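Local coordinates for protein NEDD8-conjugating enzyme UBC12 (PDB 3O2U) that accepts the ubiquitin-like protein Rub1 (NEDD8) from its E1 enzyme as a thioester and catalyses its attachment to other proteins, chiefly the cullin Cdc53, at residues L129-Q132 with S133-G137; R36-D39 with S40-L43; E144-P147 with N148-L151; N89-Y92 with P93-P96. All coordinates share one frame; numbering follows the deposited sequence.

Interaction 1: residues L129-Q132 with S133-G137; sequences LDLQ and SIITG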
loop_
_atom_site.group_PDB
_atom_site.type_symbol
_atom_site.label_atom_id
_atom_site.label_comp_id
_atom_site.label_asym_id
_atom_site.label_seq_id
_atom_site.Cartn_x
_atom_site.Cartn_y
_atom_site.Cartn_z
ATOM N N LEU A 129 0.809 -12.225 -8.607
ATOM C CA LEU A 129 0.761 -10.767 -8.727
ATOM C C LEU A 129 1.985 -10.217 -8.000
ATOM O O LEU A 129 2.624 -10.937 -7.232
ATOM C CB LEU A 129 -0.526 -10.194 -8.110
ATOM C CG LEU A 129 -1.836 -10.508 -8.850
ATOM C CD1 LEU A 129 -3.053 -9.797 -8.235
ATOM C CD2 LEU A 129 -1.717 -10.161 -10.316
ATOM N N ASP A 130 2.327 -8.959 -8.256
ATOM C CA ASP A 130 3.572 -8.409 -7.726
ATOM C C ASP A 130 3.416 -6.964 -7.283
ATOM O O ASP A 130 2.329 -6.384 -7.377
ATOM C CB ASP A 130 4.697 -8.533 -8.764
ATOM C CG ASP A 130 4.393 -7.778 -10.056
ATOM O OD1 ASP A 130 3.316 -7.146 -10.164
ATOM O OD2 ASP A 130 5.228 -7.822 -10.978
ATOM N N LEU A 131 4.514 -6.390 -6.796
ATOM C CA LEU A 131 4.487 -5.039 -6.285
ATOM C C LEU A 131 4.042 -4.087 -7.397
ATOM O O LEU A 131 3.292 -3.145 -7.152
ATOM C CB LEU A 131 5.867 -4.657 -5.735
ATOM C CG LEU A 131 6.031 -3.225 -5.237
ATOM C CD1 LEU A 131 5.019 -2.902 -4.134
ATOM C CD2 LEU A 131 7.477 -2.980 -4.748
ATOM N N GLN A 132 4.504 -4.336 -8.622
ATOM C CA GLN A 132 4.116 -3.482 -9.756
ATOM C C GLN A 132 2.588 -3.430 -9.875
ATOM O O GLN A 132 2.014 -2.368 -10.090
ATOM C CB GLN A 132 4.717 -3.996 -11.065
ATOM C CG GLN A 132 4.260 -3.239 -12.299
ATOM C CD GLN A 132 5.138 -2.064 -12.605
ATOM O OE1 GLN A 132 6.299 -2.027 -12.204
ATOM N NE2 GLN A 132 4.599 -1.092 -13.329
ATOM N N SER A 133 1.943 -4.585 -9.723
ATOM C CA SER A 133 0.482 -4.690 -9.800
ATOM C C SER A 133 -0.186 -3.904 -8.708
ATOM O O SER A 133 -1.162 -3.216 -8.950
ATOM C CB SER A 133 0.048 -6.143 -9.666
ATOM O OG SER A 133 0.679 -6.924 -10.661
ATOM N N ILE A 134 0.319 -4.035 -7.484
ATOM C CA ILE A 134 -0.270 -3.303 -6.391
ATOM C C ILE A 134 -0.166 -1.813 -6.671
ATOM O O ILE A 134 -1.152 -1.078 -6.561
ATOM C CB ILE A 134 0.416 -3.646 -5.055
ATOM C CG1 ILE A 134 0.124 -5.117 -4.696
ATOM C CG2 ILE A 134 -0.074 -2.700 -3.979
ATOM C CD1 ILE A 134 1.080 -5.739 -3.675
ATOM N N ILE A 135 1.030 -1.373 -7.043
ATOM C CA ILE A 135 1.254 0.042 -7.288
ATOM C C ILE A 135 0.377 0.564 -8.434
ATOM O O ILE A 135 -0.236 1.634 -8.334
ATOM C CB ILE A 135 2.733 0.334 -7.534
ATOM C CG1 ILE A 135 3.512 0.162 -6.208
ATOM C CG2 ILE A 135 2.891 1.751 -8.089
ATOM C CD1 ILE A 135 5.010 0.369 -6.355
ATOM N N THR A 136 0.303 -0.194 -9.519
ATOM C CA THR A 136 -0.564 0.205 -10.610
ATOM C C THR A 136 -2.020 0.297 -10.136
ATOM O O THR A 136 -2.751 1.188 -10.546
ATOM C CB THR A 136 -0.456 -0.780 -11.778
ATOM O OG1 THR A 136 0.890 -0.760 -12.268
ATOM C CG2 THR A 136 -1.418 -0.380 -12.902
ATOM N N GLY A 137 -2.427 -0.628 -9.264
ATOM C CA GLY A 137 -3.768 -0.623 -8.697
ATOM C C GLY A 137 -4.081 0.606 -7.863
ATOM O O GLY A 137 -5.187 1.151 -7.931
#
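D130 and S133 meet at the start of helix 131-143, where D130 is the N-cap. One carboxylate oxygen of D130 takes two donors. S133 OG gives D130 OD1 a 2.7 Å hydrogen bond that arrives nearly end-on to the C-O bond. S133 N donates to the same D130 OD1 at 2.9 Å, on its anti side and 34° out of the carboxylate plane. The two donors come from opposite faces of that plane. D130 CG sits between its own N and carbonyl carbon (chi1 61°), which points OD1 forward to S133, at the first turn. With an alanine here, S133 N and S133 OG would probably lose their shared acceptor, and the first turn its cap.

The helical backbone bonds begin at once. I134 N donates to D130 O, and I135 N reaches L131 O at 2.9 Å in an almost straight bond (172°). Q132 O is also doubly used: T136 N binds it at 2.8 Å, and T136 OG1 at 2.9 Å from the other face of the carbonyl. Q132 OE1 accepts from D42 N, and L131 N donates to D37 OD2. L131 CG lies 3.9 Å from I135 CD1. L131 packs on L66 of strand 65-70, and I135 on that strand and on strand 47-51. This is a classic Asp N-cap, and it starts the helix that comes after C117, the predicted thioester cysteine, in the E2 (UBC) fold.

Interaction 2: residues R36-D39 with S40-L43; sequences RDLD and SLDL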
loop_
_atom_site.group_PDB
_atom_site.type_symbol
_atom_site.label_atom_id
_atom_site.label_comp_id
_atom_site.label_asym_id
_atom_site.label_seq_id
_atom_site.Cartn_x
_atom_site.Cartn_y
_atom_site.Cartn_z
ATOM N N ARG A 36 13.214 -9.058 -5.684
ATOM C CA ARG A 36 12.969 -9.318 -7.096
ATOM C C ARG A 36 11.849 -8.407 -7.644
ATOM O O ARG A 36 11.966 -7.848 -8.726
ATOM C CB ARG A 36 12.719 -10.825 -7.292
ATOM C CG ARG A 36 11.513 -11.259 -8.102
ATOM C CD ARG A 36 11.395 -12.807 -8.110
ATOM N NE ARG A 36 10.131 -13.296 -8.666
ATOM C CZ ARG A 36 9.726 -14.564 -8.625
ATOM N NH1 ARG A 36 10.479 -15.495 -8.054
ATOM N NH2 ARG A 36 8.560 -14.904 -9.152
ATOM N N ASP A 37 10.770 -8.245 -6.883
ATOM C CA ASP A 37 9.705 -7.315 -7.280
ATOM C C ASP A 37 10.212 -5.871 -7.374
ATOM O O ASP A 37 9.843 -5.141 -8.285
ATOM C CB ASP A 37 8.537 -7.354 -6.286
ATOM C CG ASP A 37 7.669 -8.587 -6.437
ATOM O OD1 ASP A 37 8.122 -9.580 -7.050
ATOM O OD2 ASP A 37 6.519 -8.538 -5.934
ATOM N N LEU A 38 11.026 -5.454 -6.407
ATOM C CA LEU A 38 11.602 -4.105 -6.410
ATOM C C LEU A 38 12.574 -3.913 -7.565
ATOM O O LEU A 38 12.604 -2.858 -8.198
ATOM C CB LEU A 38 12.331 -3.824 -5.098
ATOM C CG LEU A 38 11.447 -3.530 -3.885
ATOM C CD1 LEU A 38 12.261 -3.690 -2.610
ATOM C CD2 LEU A 38 10.862 -2.125 -3.998
ATOM N N ASP A 39 13.378 -4.936 -7.822
ATOM C CA ASP A 39 14.344 -4.878 -8.915
ATOM C C ASP A 39 13.672 -4.870 -10.290
ATOM O O ASP A 39 14.285 -4.446 -11.263
ATOM C CB ASP A 39 15.342 -6.043 -8.825
ATOM C CG ASP A 39 16.320 -5.878 -7.676
ATOM O OD1 ASP A 39 16.389 -4.762 -7.115
ATOM O OD2 ASP A 39 17.012 -6.861 -7.326
ATOM N N SER A 40 12.421 -5.333 -10.358
ATOM C CA SER A 40 11.681 -5.432 -11.618
ATOM C C SER A 40 10.687 -4.281 -11.860
ATOM O O SER A 40 9.920 -4.309 -12.823
ATOM C CB SER A 40 10.900 -6.754 -11.658
ATOM O OG SER A 40 11.739 -7.865 -11.385
ATOM N N LEU A 41 10.665 -3.291 -10.981
ATOM C CA LEU A 41 9.655 -2.228 -11.078
ATOM C C LEU A 41 9.787 -1.403 -12.356
ATOM O O LEU A 41 10.882 -1.139 -12.834
ATOM C CB LEU A 41 9.720 -1.291 -9.870
ATOM C CG LEU A 41 9.043 -1.778 -8.593
ATOM C CD1 LEU A 41 9.294 -0.797 -7.423
ATOM C CD2 LEU A 41 7.554 -2.015 -8.817
ATOM N N ASP A 42 8.653 -0.981 -12.895
ATOM C CA ASP A 42 8.632 -0.135 -14.071
ATOM C C ASP A 42 7.615 0.972 -13.830
ATOM O O ASP A 42 6.511 0.935 -14.362
ATOM C CB ASP A 42 8.241 -0.965 -15.292
ATOM C CG ASP A 42 8.441 -0.222 -16.589
ATOM O OD1 ASP A 42 9.608 0.023 -16.960
ATOM O OD2 ASP A 42 7.428 0.100 -17.249
ATOM N N LEU A 43 7.983 1.952 -13.009
ATOM C CA LEU A 43 7.017 2.943 -12.528
ATOM C C LEU A 43 6.789 4.071 -13.527
ATOM O O LEU A 43 7.736 4.535 -14.161
ATOM C CB LEU A 43 7.502 3.550 -11.208
ATOM C CG LEU A 43 7.717 2.660 -9.976
ATOM C CD1 LEU A 43 8.497 3.411 -8.900
ATOM C CD2 LEU A 43 6.394 2.179 -9.426
#
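S40 turns back onto R36 where helix 29-39 ends. The polar contacts come first. S40 OG donates to R36 O at 2.7 Å, tilted 29° from the carbonyl plane. The hydroxyl lies beside its own backbone N (chi1 -52°), and this places it within reach of R36 O, one turn back. S40 N also points at R36 O, but that bond is weak, with an angle of 124° at the hydrogen. The same N-H has a second weak bond, to D37 O at 3.3 Å. The shared N-H marks the place where the helical pattern gives way, and the short hydroxyl bond is the firmer link to R36 O. One residue on, L41 N makes a long, weak but fairly straight bond to L38 O at 3.4 Å.

One apolar pair joins the segments. L38 and L41 run side by side and point the same way, with L38 CD2 4.0 Å from L41 CD1. The body of L41 also rests against main-chain oxygens: L41 CG is 3.5 Å from D37 O. From L41 on the chain is extended.

The charged group of D37 faces another way, to a salt bridge with R33 and a hydrogen bond with Y92 OH. L38 and L41 both pack on L131 of helix 131-143. L41 also touches L49 of strand 47-51, so the end of helix 29-39 is joined to that helix and to the edge of the sheet.

Interaction 3: residues E144-P147 with N148-L151; sequences EPNP and NDPL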
loop_
_atom_site.group_PDB
_atom_site.type_symbol
_atom_site.label_atom_id
_atom_site.label_comp_id
_atom_site.label_asym_id
_atom_site.label_seq_id
_atom_site.Cartn_x
_atom_site.Cartn_y
_atom_site.Cartn_z
ATOM N N GLU A 144 -9.674 5.990 -11.998
ATOM C CA GLU A 144 -11.034 5.490 -12.117
ATOM C C GLU A 144 -11.624 5.114 -10.768
ATOM O O GLU A 144 -11.716 3.928 -10.428
ATOM C CB GLU A 144 -11.092 4.306 -13.087
ATOM C CG GLU A 144 -11.233 4.714 -14.544
ATOM C CD GLU A 144 -12.513 5.506 -14.800
ATOM O OE1 GLU A 144 -13.613 4.899 -14.777
ATOM O OE2 GLU A 144 -12.417 6.735 -15.021
ATOM N N PRO A 145 -12.029 6.129 -9.983
ATOM C CA PRO A 145 -12.658 5.847 -8.696
ATOM C C PRO A 145 -13.965 5.109 -8.936
ATOM O O PRO A 145 -14.652 5.368 -9.921
ATOM C CB PRO A 145 -12.953 7.244 -8.125
ATOM C CG PRO A 145 -12.081 8.171 -8.873
ATOM C CD PRO A 145 -11.923 7.574 -10.243
ATOM N N ASN A 146 -14.296 4.208 -8.027
ATOM C CA ASN A 146 -15.469 3.365 -8.152
ATOM C C ASN A 146 -16.366 3.587 -6.943
ATOM O O ASN A 146 -15.928 3.426 -5.804
ATOM C CB ASN A 146 -15.019 1.900 -8.224
ATOM C CG ASN A 146 -16.175 0.927 -8.343
ATOM O OD1 ASN A 146 -17.334 1.323 -8.476
ATOM N ND2 ASN A 146 -15.859 -0.363 -8.299
ATOM N N PRO A 147 -17.633 3.958 -7.176
ATOM C CA PRO A 147 -18.499 4.204 -6.020
ATOM C C PRO A 147 -19.025 2.919 -5.381
ATOM O O PRO A 147 -19.773 2.994 -4.403
ATOM C CB PRO A 147 -19.662 5.013 -6.610
ATOM C CG PRO A 147 -19.628 4.763 -8.091
ATOM C CD PRO A 147 -18.359 4.038 -8.453
ATOM N N ASN A 148 -18.621 1.763 -5.898
ATOM C CA ASN A 148 -19.188 0.487 -5.457
ATOM C C ASN A 148 -18.470 -0.221 -4.305
ATOM O O ASN A 148 -18.925 -1.264 -3.830
ATOM C CB ASN A 148 -19.343 -0.455 -6.653
ATOM C CG ASN A 148 -20.271 0.112 -7.714
ATOM O OD1 ASN A 148 -21.356 0.608 -7.402
ATOM N ND2 ASN A 148 -19.845 0.055 -8.971
ATOM N N ASP A 149 -17.351 0.335 -3.855
ATOM C CA ASP A 149 -16.682 -0.175 -2.658
ATOM C C ASP A 149 -16.528 0.955 -1.656
ATOM O O ASP A 149 -15.407 1.381 -1.362
ATOM C CB ASP A 149 -15.311 -0.741 -3.007
ATOM C CG ASP A 149 -15.402 -2.008 -3.817
ATOM O OD1 ASP A 149 -15.303 -3.097 -3.214
ATOM O OD2 ASP A 149 -15.582 -1.915 -5.052
ATOM N N PRO A 150 -17.660 1.448 -1.131
ATOM C CA PRO A 150 -17.695 2.735 -0.433
ATOM C C PRO A 150 -17.199 2.643 1.004
ATOM O O PRO A 150 -17.985 2.330 1.898
ATOM C CB PRO A 150 -19.191 3.102 -0.442
ATOM C CG PRO A 150 -19.897 2.010 -1.227
ATOM C CD PRO A 150 -18.989 0.820 -1.180
ATOM N N LEU A 151 -15.915 2.907 1.226
ATOM C CA LEU A 151 -15.403 3.022 2.584
ATOM C C LEU A 151 -15.753 4.408 3.108
ATOM O O LEU A 151 -15.873 4.630 4.313
ATOM C CB LEU A 151 -13.887 2.823 2.622
ATOM C CG LEU A 151 -13.349 1.415 2.364
ATOM C CD1 LEU A 151 -11.900 1.316 2.833
ATOM C CD2 LEU A 151 -14.197 0.383 3.074
HETATM O O HOH W 1 -18.042 -2.383 -8.693
#
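N146 and N148 face each other across P147, at the start of a type I beta turn from N146 to D149. N146 has CG anti to its backbone N (chi1 179°), with the amide reaching forward along the turn. This brings N146 OD1 to 2.9 Å from N148 N, which donates to it. The approach is far from the amide plane: the N-H comes from above, 68° out of it.

N148 differs: its CG lies beside its own N and anti to the carbonyl carbon. Its amide therefore folds back toward N146. The two side chains cross at about a right angle, and their amide planes are 86° apart. N148 ND2 is also 2.9 Å from N146 OD1, but the angle is too poor for a hydrogen bond. A water links the two amides instead. It accepts from N146 ND2 at 3.0 Å and, weakly, from N148 ND2.

D149 has CG beside its N as well. Its carboxylate turns toward the first asparagine: D149 OD2 is 3.6 Å from N146 ND2, with the two planes steeply inclined. P150 CG lies 3.3 Å from P147 O. The two prolines restrict the backbone on either side of N148 and D149.

N109 ND2 donates to N146 O and D149 O, tying the turn to the neighbouring loop. The D149 side chain touches that of C117. The arrangement is an Asx turn with proline at its centre (an Asx-Pro turn), overlapping the type I beta turn N146-D149. It lies in the loop of this E2 enzyme beside C117, the predicted thioester cysteine.

Interaction 4: residues N89-Y92 with P93-P96; sequences NEVY and PIEP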
loop_
_atom_site.group_PDB
_atom_site.type_symbol
_atom_site.label_atom_id
_atom_site.label_comp_id
_atom_site.label_asym_id
_atom_site.label_seq_id
_atom_site.Cartn_x
_atom_site.Cartn_y
_atom_site.Cartn_z
ATOM N N ASN A 89 4.979 -8.761 5.602
ATOM C CA ASN A 89 5.326 -9.749 6.628
ATOM C C ASN A 89 6.124 -10.892 5.998
ATOM O O ASN A 89 6.395 -10.872 4.791
ATOM C CB ASN A 89 4.067 -10.246 7.346
ATOM C CG ASN A 89 3.086 -10.912 6.409
ATOM O OD1 ASN A 89 3.472 -11.474 5.383
ATOM N ND2 ASN A 89 1.803 -10.869 6.766
ATOM N N GLU A 90 6.503 -11.888 6.796
ATOM C CA GLU A 90 7.389 -12.936 6.302
ATOM C C GLU A 90 6.645 -13.947 5.438
ATOM O O GLU A 90 7.187 -14.985 5.055
ATOM C CB GLU A 90 8.118 -13.629 7.464
ATOM C CG GLU A 90 9.207 -12.757 8.094
ATOM C CD GLU A 90 10.221 -12.278 7.060
ATOM O OE1 GLU A 90 10.972 -13.129 6.529
ATOM O OE2 GLU A 90 10.260 -11.055 6.765
ATOM N N VAL A 91 5.404 -13.624 5.115
ATOM C CA VAL A 91 4.548 -14.545 4.383
ATOM C C VAL A 91 4.223 -14.055 2.959
ATOM O O VAL A 91 3.497 -14.698 2.208
ATOM C CB VAL A 91 3.323 -14.916 5.256
ATOM C CG1 VAL A 91 2.034 -14.899 4.487
ATOM C CG2 VAL A 91 3.573 -16.280 5.935
ATOM N N TYR A 92 4.818 -12.928 2.575
ATOM C CA TYR A 92 4.820 -12.512 1.169
ATOM C C TYR A 92 5.547 -13.575 0.337
ATOM O O TYR A 92 6.611 -14.056 0.734
ATOM C CB TYR A 92 5.529 -11.166 1.034
ATOM C CG TYR A 92 5.372 -10.510 -0.310
ATOM C CD1 TYR A 92 4.130 -10.049 -0.731
ATOM C CD2 TYR A 92 6.470 -10.332 -1.155
ATOM C CE1 TYR A 92 3.981 -9.438 -1.962
ATOM C CE2 TYR A 92 6.329 -9.716 -2.392
ATOM C CZ TYR A 92 5.079 -9.267 -2.784
ATOM O OH TYR A 92 4.904 -8.650 -4.002
ATOM N N PRO A 93 5.007 -13.927 -0.838
ATOM C CA PRO A 93 3.851 -13.370 -1.548
ATOM C C PRO A 93 2.541 -14.118 -1.292
ATOM O O PRO A 93 1.578 -13.905 -2.014
ATOM C CB PRO A 93 4.245 -13.580 -3.013
ATOM C CG PRO A 93 4.970 -14.872 -2.992
ATOM C CD PRO A 93 5.624 -15.018 -1.618
ATOM N N ILE A 94 2.502 -14.996 -0.296
ATOM C CA ILE A 94 1.265 -15.710 -0.031
ATOM C C ILE A 94 0.225 -14.692 0.408
ATOM O O ILE A 94 -0.945 -14.768 0.027
ATOM C CB ILE A 94 1.461 -16.801 1.039
ATOM C CG1 ILE A 94 2.397 -17.899 0.510
ATOM C CG2 ILE A 94 0.132 -17.381 1.454
ATOM C CD1 ILE A 94 2.815 -18.917 1.579
ATOM N N GLU A 95 0.675 -13.739 1.213
ATOM C CA GLU A 95 -0.122 -12.577 1.594
ATOM C C GLU A 95 0.507 -11.323 1.006
ATOM O O GLU A 95 1.733 -11.200 0.986
ATOM C CB GLU A 95 -0.167 -12.428 3.114
ATOM C CG GLU A 95 -0.824 -13.596 3.828
ATOM C CD GLU A 95 -2.209 -13.282 4.316
ATOM O OE1 GLU A 95 -2.380 -12.234 4.981
ATOM O OE2 GLU A 95 -3.125 -14.091 4.044
ATOM N N PRO A 96 -0.323 -10.380 0.551
ATOM C CA PRO A 96 0.186 -9.092 0.069
ATOM C C PRO A 96 0.597 -8.203 1.239
ATOM O O PRO A 96 0.242 -8.509 2.380
ATOM C CB PRO A 96 -1.035 -8.493 -0.635
ATOM C CG PRO A 96 -2.195 -9.040 0.151
ATOM C CD PRO A 96 -1.793 -10.471 0.422
HETATM O O HOH W 2 3.263 -9.456 3.307
#
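The loop between strands 82-87 and 98-101 turns sharply at the cis peptide bond joining Y92 to P93. P93 lies over one face of the Y92 ring: P93 CA is 3.8 Å from the ring centroid, 27° off the normal, a CH-pi contact. Y92 CG is anti to the backbone N (chi1 -169°), which carries the ring alongside the proline. At the ring edge, E95 O is 3.2 Å from Y92 CD1.

V91 O closes the next turn. E95 N donates to it at 3.1 Å, and I94 N adds a weak bond. V91 CG1 packs against I94 CB at 4.0 Å. Before this, N89 OD1 accepts from V91 N at 2.9 Å, an Asx turn within the type I turn N89-Y92. A water accepts from N89 N near E95 O.

The partner of the Y92 hydroxyl is D37 on helix 29-39, and the ring meets F88 edge-to-face. A leucine in place of Y92 would probably lose the aromatic face for P93 and leave D37 without this hydroxyl partner. P93 O accepts from W125 NE1. The tyrosine and cis-proline belong to the Y-P-x-x-P-P segment characteristic of the E2 fold.

How the interactions relate
Along the chain the order is interaction 2, 4, 1, then 3, all within one UBC domain. Interactions 1, 2 and 4 form a connected group. The centres of 1 and 2 are about 10 Å apart, those of 1 and 4 about 14 Å, and those of 2 and 4 about 17 Å. D37 joins the three: it sits in interaction 2, and its carboxylate reaches the other two. The end of helix 29-39, the loop after strand 82-87 and the start of helix 131-143 are thus tied together. Interaction 3 follows the far end of helix 131-143, its centre about 19 Å from that of interaction 1. That helix therefore spans the distance from this group to the loop beside C117.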